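Local coordinates for Gp15 protein (Listeria phage PSA, PDB 6R5W) that acts as the trimeric receptor binding protein of a Listeria bacteriophage, its C-terminal beta-rich domain probably recognising the host cell surface, at residues F88-S93 and T112-D117; L77-I82 and A108-F113. All coordinates share one frame; numbering follows the deposited sequence.

Contact 1. Residues F88-S93 and T112-D117. With CD (cadmium ion), chain G.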
ATOM      1  N   PHE A  88       5.128   5.689   9.382  1.00 27.16           N
ATOM      2  CA  PHE A  88       4.805   6.595   8.287  1.00 25.38           C
ATOM      3  C   PHE A  88       6.006   6.684   7.342  1.00 28.40           C
ATOM      4  O   PHE A  88       7.154   6.807   7.792  1.00 27.46           O
ATOM      5  CB  PHE A  88       4.474   7.999   8.724  1.00 26.79           C
ATOM      6  CG  PHE A  88       3.337   8.082   9.674  1.00 29.23           C
ATOM      7  CD1 PHE A  88       2.028   7.955   9.213  1.00 30.98           C
ATOM      8  CD2 PHE A  88       3.559   8.311  11.026  1.00 27.96           C
ATOM      9  CE1 PHE A  88       0.961   8.039  10.100  1.00 35.94           C
ATOM     10  CE2 PHE A  88       2.490   8.413  11.900  1.00 35.13           C
ATOM     11  CZ  PHE A  88       1.206   8.248  11.433  1.00 34.16           C
ATOM     12  N   LEU A  89       5.711   6.782   6.026  1.00 23.56           N
ATOM     13  CA  LEU A  89       6.669   7.243   5.051  1.00 26.21           C
ATOM     14  C   LEU A  89       6.475   8.743   4.907  1.00 27.99           C
ATOM     15  O   LEU A  89       5.364   9.190   4.624  1.00 29.18           O
ATOM     16  CB  LEU A  89       6.449   6.543   3.737  1.00 24.48           C
ATOM     17  CG  LEU A  89       7.413   6.986   2.654  1.00 27.53           C
ATOM     18  CD1 LEU A  89       8.866   6.520   2.926  1.00 28.71           C
ATOM     19  CD2 LEU A  89       6.900   6.358   1.323  1.00 32.36           C
ATOM     20  N   VAL A  90       7.546   9.501   5.085  1.00 26.40           N
ATOM     21  CA  VAL A  90       7.501  10.960   5.123  1.00 24.65           C
ATOM     22  C   VAL A  90       8.250  11.477   3.901  1.00 25.59           C
ATOM     23  O   VAL A  90       9.380  11.043   3.624  1.00 27.61           O
ATOM     24  CB  VAL A  90       8.101  11.528   6.421  1.00 26.90           C
ATOM     25  CG1 VAL A  90       8.097  13.082   6.364  1.00 28.40           C
ATOM     26  CG2 VAL A  90       7.370  10.974   7.666  1.00 29.37           C
ATOM     27  N   ILE A  91       7.629  12.404   3.172  1.00 26.07           N
ATOM     28  CA  ILE A  91       8.216  12.972   1.965  1.00 26.04           C
ATOM     29  C   ILE A  91       8.186  14.492   2.098  1.00 28.49           C
ATOM     30  O   ILE A  91       7.109  15.117   2.050  1.00 28.75           O
ATOM     31  CB  ILE A  91       7.488  12.492   0.690  1.00 29.02           C
ATOM     32  CG1 ILE A  91       7.548  10.958   0.602  1.00 31.50           C
ATOM     33  CG2 ILE A  91       8.044  13.222  -0.530  1.00 28.48           C
ATOM     34  CD1 ILE A  91       6.702  10.359  -0.470  1.00 36.42           C
ATOM     35  N   VAL A  92       9.331  15.085   2.329  1.00 26.82           N
ATOM     36  CA  VAL A  92       9.426  16.541   2.544  1.00 29.28           C
ATOM     37  C   VAL A  92       9.433  17.252   1.194  1.00 27.45           C
ATOM     38  O   VAL A  92       9.862  16.714   0.189  1.00 28.67           O
ATOM     39  CB  VAL A  92      10.695  16.908   3.367  1.00 29.10           C
ATOM     40  CG1 VAL A  92      10.772  18.376   3.700  1.00 33.04           C
ATOM     41  CG2 VAL A  92      10.720  16.077   4.634  1.00 28.73           C
ATOM     42  N   SER A  93       8.962  18.495   1.164  1.00 31.14           N
ATOM     43  CA  SER A  93       8.996  19.318  -0.037  1.00 28.99           C
ATOM     44  C   SER A  93       9.204  20.792   0.360  1.00 27.63           C
ATOM     45  O   SER A  93       8.844  21.224   1.469  1.00 32.23           O
ATOM     46  CB  SER A  93       7.665  19.191  -0.870  1.00 28.99           C
ATOM     47  OG  SER A  93       6.639  19.810  -0.144  1.00 40.51           O
ATOM     48  N   THR A 112       7.011  15.941  16.290  1.00 35.16           N
ATOM     49  CA  THR A 112       7.579  14.789  16.989  1.00 37.95           C
ATOM     50  C   THR A 112       7.026  13.431  16.498  1.00 34.16           C
ATOM     51  O   THR A 112       7.743  12.423  16.496  1.00 33.77           O
ATOM     52  CB  THR A 112       7.371  14.937  18.519  1.00 44.63           C
ATOM     53  OG1 THR A 112       5.983  14.980  18.850  1.00 54.49           O
ATOM     54  CG2 THR A 112       8.021  16.207  18.992  1.00 41.72           C
ATOM     55  N   PHE A 113       5.732  13.352  16.127  1.00 33.21           N
ATOM     56  CA  PHE A 113       5.250  12.071  15.636  1.00 36.30           C
ATOM     57  C   PHE A 113       5.847  11.687  14.252  1.00 30.32           C
ATOM     58  O   PHE A 113       5.639  10.536  13.790  1.00 32.48           O
ATOM     59  CB  PHE A 113       3.714  12.013  15.550  1.00 34.70           C
ATOM     60  CG  PHE A 113       3.101  12.815  14.399  1.00 34.56           C
ATOM     61  CD1 PHE A 113       2.898  14.162  14.494  1.00 38.03           C
ATOM     62  CD2 PHE A 113       2.719  12.183  13.232  1.00 33.96           C
ATOM     63  CE1 PHE A 113       2.326  14.879  13.471  1.00 43.24           C
ATOM     64  CE2 PHE A 113       2.171  12.905  12.193  1.00 36.02           C
ATOM     65  CZ  PHE A 113       1.981  14.253  12.323  1.00 37.27           C
ATOM     66  N   LEU A 114       6.573  12.594  13.594  1.00 33.50           N
ATOM     67  CA  LEU A 114       7.282  12.255  12.359  1.00 27.87           C
ATOM     68  C   LEU A 114       8.780  12.120  12.610  1.00 32.14           C
ATOM     69  O   LEU A 114       9.571  12.253  11.695  1.00 30.11           O
ATOM     70  CB  LEU A 114       6.993  13.293  11.283  1.00 28.82           C
ATOM     71  CG  LEU A 114       5.516  13.332  10.876  1.00 29.40           C
ATOM     72  CD1 LEU A 114       5.378  14.334   9.734  1.00 35.62           C
ATOM     73  CD2 LEU A 114       4.989  11.949  10.466  1.00 31.11           C
ATOM     74  N   ALA A 115       9.202  11.885  13.861  1.00 30.45           N
ATOM     75  CA  ALA A 115      10.631  11.658  14.097  1.00 28.07           C
ATOM     76  C   ALA A 115      11.105  10.418  13.333  1.00 25.33           C
ATOM     77  O   ALA A 115      10.388   9.419  13.253  1.00 27.45           O
ATOM     78  CB  ALA A 115      10.891  11.468  15.600  1.00 35.58           C
ATOM     79  N   PRO A 116      12.319  10.430  12.776  1.00 29.09           N
ATOM     80  CA  PRO A 116      12.784   9.279  11.986  1.00 30.63           C
ATOM     81  C   PRO A 116      13.167   8.068  12.832  1.00 32.01           C
ATOM     82  O   PRO A 116      13.619   8.217  13.972  1.00 30.22           O
ATOM     83  CB  PRO A 116      14.019   9.828  11.252  1.00 30.74           C
ATOM     84  CG  PRO A 116      14.509  10.913  12.136  1.00 32.43           C
ATOM     85  CD  PRO A 116      13.261  11.550  12.763  1.00 28.01           C
ATOM     86  N   ASP A 117      13.066   6.885  12.237  1.00 28.12           N
ATOM     87  CA  ASP A 117      13.697   5.686  12.783  1.00 28.38           C
ATOM     88  C   ASP A 117      15.184   5.789  12.472  1.00 30.75           C
ATOM     89  O   ASP A 117      15.597   5.602  11.334  1.00 32.93           O
ATOM     90  CB  ASP A 117      13.097   4.414  12.215  1.00 27.76           C
ATOM     91  CG  ASP A 117      13.500   3.169  13.003  1.00 28.64           C
ATOM     92  OD1 ASP A 117      14.149   3.391  14.005  1.00 31.27           O
ATOM     93  OD2 ASP A 117      13.206   2.048  12.592  1.00 25.60           O
TER
HETATM   94 CD    CD G 404      13.835   0.998  14.611  1.00 36.12          CD
HETATM   95  O   HOH W   1      11.316   1.446  15.352  1.00 26.38           O
HETATM   96  O   HOH W   2      14.697   1.066  16.885  1.00 30.44           O
HETATM   97  O   HOH W   3      16.106   0.493  13.544  1.00 30.46           O
HETATM   98  O   HOH W   4      13.241  -1.384  13.947  1.00 33.07           O
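V90 and L114 have the nearest CA atoms between strand residues 88-93 and the loop 112-117, 7.4 Å apart, so the segments meet through side chains and share no hydrogen bond. The loop begins with a single 3-10-like turn, closed by the hydrogen bond from A115 N to T112 O, which presents F113 and L114 to the strand. One methyl of L114 does most of the work: CD2 lies 3.8 Å from V90 CG2 and 3.9 Å from F88 CD2, wedged between two side chains that leave the same face of the strand. With chi1 of -58°, CG of F88 stands opposite its own carbonyl carbon and the ring swings over to F113, CE2 coming within 4.0 Å of F113 CD2 near the plane of that ring. L114 also covers F113 within the loop, its CG 3.6 Å above one face and nearer the ring's edge than its centre. The loop, which follows strand 105-109, packs on inner strand 87-97 of the C-terminal beta domain, beside Y81 of strand 72-84. D117 binds a cadmium ion through both carboxylate oxygens, OD1 at 2.5 Å and OD2 at 2.4 Å, and four waters complete its six-atom shell. R87 hydrogen-bonds to OD2, which would help fix the carboxylate's rotation. An apolar clasp thus secures the loop, while its charged end holds a hydrated metal without touching strand residues 88-93.

Contact 2. Residues L77-I82 and A108-F113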
ATOM      1  N   LEU A  77       6.835  25.029   2.902  1.00 36.97           N
ATOM      2  CA  LEU A  77       7.499  23.819   3.407  1.00 36.07           C
ATOM      3  C   LEU A  77       6.412  22.870   3.850  1.00 37.23           C
ATOM      4  O   LEU A  77       5.673  23.175   4.777  1.00 34.73           O
ATOM      5  CB  LEU A  77       8.451  24.160   4.553  1.00 36.45           C
ATOM      6  CG  LEU A  77       9.404  25.268   4.152  1.00 32.98           C
ATOM      7  CD1 LEU A  77      10.424  25.539   5.355  1.00 43.40           C
ATOM      8  CD2 LEU A  77      10.221  25.026   2.951  1.00 36.25           C
ATOM      9  N   ILE A  78       6.265  21.748   3.133  1.00 32.78           N
ATOM     10  CA  ILE A  78       5.199  20.797   3.408  1.00 31.41           C
ATOM     11  C   ILE A  78       5.788  19.406   3.546  1.00 33.18           C
ATOM     12  O   ILE A  78       6.577  18.969   2.710  1.00 36.81           O
ATOM     13  CB  ILE A  78       4.105  20.849   2.310  1.00 37.08           C
ATOM     14  CG1 ILE A  78       3.525  22.278   2.286  1.00 42.62           C
ATOM     15  CG2 ILE A  78       3.031  19.816   2.599  1.00 37.31           C
ATOM     16  CD1 ILE A  78       2.637  22.580   1.102  1.00 46.80           C
ATOM     17  N   ALA A  79       5.425  18.736   4.594  1.00 29.38           N
ATOM     18  CA  ALA A  79       5.725  17.316   4.756  1.00 33.00           C
ATOM     19  C   ALA A  79       4.473  16.497   4.497  1.00 32.58           C
ATOM     20  O   ALA A  79       3.468  16.619   5.208  1.00 33.84           O
ATOM     21  CB  ALA A  79       6.275  17.035   6.160  1.00 32.94           C
ATOM     22  N   ARG A  80       4.548  15.614   3.509  1.00 27.58           N
ATOM     23  CA  ARG A  80       3.443  14.717   3.207  1.00 26.79           C
ATOM     24  C   ARG A  80       3.805  13.337   3.692  1.00 29.25           C
ATOM     25  O   ARG A  80       4.983  12.951   3.657  1.00 33.49           O
ATOM     26  CB  ARG A  80       3.167  14.683   1.717  1.00 27.25           C
ATOM     27  CG  ARG A  80       2.759  16.060   1.209  1.00 29.49           C
ATOM     28  CD  ARG A  80       2.418  16.092  -0.282  1.00 31.11           C
ATOM     29  NE  ARG A  80       2.015  17.490  -0.682  1.00 30.60           N
ATOM     30  CZ  ARG A  80       2.846  18.408  -1.156  1.00 32.26           C
ATOM     31  NH1 ARG A  80       4.166  18.181  -1.307  1.00 32.54           N
ATOM     32  NH2 ARG A  80       2.398  19.590  -1.516  1.00 35.83           N
ATOM     33  N   TYR A  81       2.827  12.618   4.201  1.00 28.39           N
ATOM     34  CA  TYR A  81       3.161  11.322   4.800  1.00 27.18           C
ATOM     35  C   TYR A  81       2.043  10.304   4.642  1.00 31.52           C
ATOM     36  O   TYR A  81       0.856  10.647   4.533  1.00 29.89           O
ATOM     37  CB  TYR A  81       3.537  11.475   6.265  1.00 30.89           C
ATOM     38  CG  TYR A  81       2.482  12.097   7.163  1.00 30.74           C
ATOM     39  CD1 TYR A  81       2.341  13.515   7.265  1.00 31.13           C
ATOM     40  CD2 TYR A  81       1.662  11.300   7.933  1.00 33.42           C
ATOM     41  CE1 TYR A  81       1.384  14.070   8.116  1.00 32.21           C
ATOM     42  CE2 TYR A  81       0.712  11.862   8.826  1.00 34.73           C
ATOM     43  CZ  TYR A  81       0.570  13.226   8.879  1.00 33.66           C
ATOM     44  OH  TYR A  81      -0.399  13.755   9.711  1.00 38.38           O
ATOM     45  N   ILE A  82       2.453   9.052   4.611  1.00 29.05           N
ATOM     46  CA  ILE A  82       1.565   7.938   4.325  1.00 32.09           C
ATOM     47  C   ILE A  82       1.744   6.867   5.388  1.00 32.80           C
ATOM     48  O   ILE A  82       2.874   6.456   5.657  1.00 28.86           O
ATOM     49  CB  ILE A  82       1.871   7.332   2.954  1.00 33.09           C
ATOM     50  CG1 ILE A  82       1.820   8.379   1.853  1.00 34.56           C
ATOM     51  CG2 ILE A  82       0.855   6.197   2.608  1.00 33.48           C
ATOM     52  CD1 ILE A  82       2.402   7.854   0.422  1.00 38.12           C
ATOM     53  N   ALA A 108      14.161  24.161   9.639  1.00 32.35           N
ATOM     54  CA  ALA A 108      12.830  23.704   9.961  1.00 36.33           C
ATOM     55  C   ALA A 108      12.946  22.432  10.760  1.00 33.80           C
ATOM     56  O   ALA A 108      13.987  21.752  10.719  1.00 33.96           O
ATOM     57  CB  ALA A 108      11.994  23.415   8.683  1.00 37.99           C
ATOM     58  N   THR A 109      11.893  22.145  11.513  1.00 29.28           N
ATOM     59  CA  THR A 109      11.759  20.965  12.361  1.00 31.75           C
ATOM     60  C   THR A 109      10.394  20.339  12.162  1.00 35.06           C
ATOM     61  O   THR A 109       9.392  21.040  12.176  1.00 37.80           O
ATOM     62  CB  THR A 109      11.912  21.316  13.888  1.00 39.10           C
ATOM     63  OG1 THR A 109      13.167  21.983  14.087  1.00 37.24           O
ATOM     64  CG2 THR A 109      11.845  20.087  14.716  1.00 38.23           C
ATOM     65  N   LEU A 110      10.338  19.032  11.939  1.00 30.68           N
ATOM     66  CA  LEU A 110       9.062  18.365  11.751  1.00 31.20           C
ATOM     67  C   LEU A 110       8.450  18.022  13.106  1.00 35.82           C
ATOM     68  O   LEU A 110       9.169  17.900  14.123  1.00 35.41           O
ATOM     69  CB  LEU A 110       9.257  17.085  10.957  1.00 32.92           C
ATOM     70  CG  LEU A 110       9.722  17.288   9.473  1.00 33.42           C
ATOM     71  CD1 LEU A 110      11.152  16.905   9.344  1.00 36.95           C
ATOM     72  CD2 LEU A 110       8.878  16.474   8.579  1.00 33.40           C
ATOM     73  N   PRO A 111       7.148  17.784  13.145  1.00 34.83           N
ATOM     74  CA  PRO A 111       6.509  17.357  14.392  1.00 37.55           C
ATOM     75  C   PRO A 111       7.113  16.077  14.960  1.00 37.79           C
ATOM     76  O   PRO A 111       7.555  15.190  14.217  1.00 34.67           O
ATOM     77  CB  PRO A 111       5.042  17.111  13.982  1.00 37.02           C
ATOM     78  CG  PRO A 111       4.872  17.761  12.697  1.00 42.71           C
ATOM     79  CD  PRO A 111       6.198  17.772  12.021  1.00 37.91           C
ATOM     80  N   THR A 112       7.011  15.941  16.290  1.00 35.16           N
ATOM     81  CA  THR A 112       7.579  14.789  16.989  1.00 37.95           C
ATOM     82  C   THR A 112       7.026  13.431  16.498  1.00 34.16           C
ATOM     83  O   THR A 112       7.743  12.423  16.496  1.00 33.77           O
ATOM     84  CB  THR A 112       7.371  14.937  18.519  1.00 44.63           C
ATOM     85  OG1 THR A 112       5.983  14.980  18.850  1.00 54.49           O
ATOM     86  CG2 THR A 112       8.021  16.207  18.992  1.00 41.72           C
ATOM     87  N   PHE A 113       5.732  13.352  16.127  1.00 33.21           N
ATOM     88  CA  PHE A 113       5.250  12.071  15.636  1.00 36.30           C
ATOM     89  C   PHE A 113       5.847  11.687  14.252  1.00 30.32           C
ATOM     90  O   PHE A 113       5.639  10.536  13.790  1.00 32.48           O
ATOM     91  CB  PHE A 113       3.714  12.013  15.550  1.00 34.70           C
ATOM     92  CG  PHE A 113       3.101  12.815  14.399  1.00 34.56           C
ATOM     93  CD1 PHE A 113       2.898  14.162  14.494  1.00 38.03           C
ATOM     94  CD2 PHE A 113       2.719  12.183  13.232  1.00 33.96           C
ATOM     95  CE1 PHE A 113       2.326  14.879  13.471  1.00 43.24           C
ATOM     96  CE2 PHE A 113       2.171  12.905  12.193  1.00 36.02           C
ATOM     97  CZ  PHE A 113       1.981  14.253  12.323  1.00 37.27           C
TER
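A79 and L110 form the tight centre of this contact, A79 CB lying 3.6 Å from L110 CD2. The strand residues 77-82 and the segment 108-113 run in much the same direction, 21° apart, and every second residue of the strand, L77, A79 and Y81, points across. The small methyl of A79 lets the leucine branch come close, although the CA atoms stay 7.8 Å apart. At the end toward Y81, close packing continues between rings. F113 turns its edge toward the face of Y81 in an offset edge-to-face pair, with centroids 5.5 Å apart and planes at 70°. F113 CZ approaches Y81 OH at 3.6 Å near the plane of the phenylalanine ring. With chi1 at 58°, CG of Y81 sits between the backbone N and the carbonyl carbon, which carries the ring toward the loop. The other end is looser: L77 CD1 and A108 CB are 4.2 Å apart, though both residues are buried. The solvent side is that of F113, the one exposed residue among those that touch, whereas its partner Y81 is buried. Strand 72-84 lies between strands 61-65 and 87-97; L110 also packs on Y166 of strand 159-167. The chain leaving strand 105-109, a member of the other four-stranded antiparallel sheet, thus lies over one face of this sheet, nearly along residues 77-82, and joins the two.

Overall arrangement
Contacts 1 and 2 lie about 6 Å apart between centres and illustrate how one connecting segment can be fastened to two neighbouring strands. Along the chain come 77-82, then 88-93, then the continuous run 108-117, in which T112 and F113 belong to both contacts. Strands 72-84 and 87-97 are antiparallel neighbours, so contact 1 and contact 2 are adjoining patches on one face of a single sheet. The loop between strands 105-109 and 122-127, which belong to the second sheet, is thereby tied to the first. Strand residues between those making the contacts, such as L89, I91, R80 and I82, pack on neighbouring subunits, so the sheet holds the loop on one face and meets its trimer partners on the other.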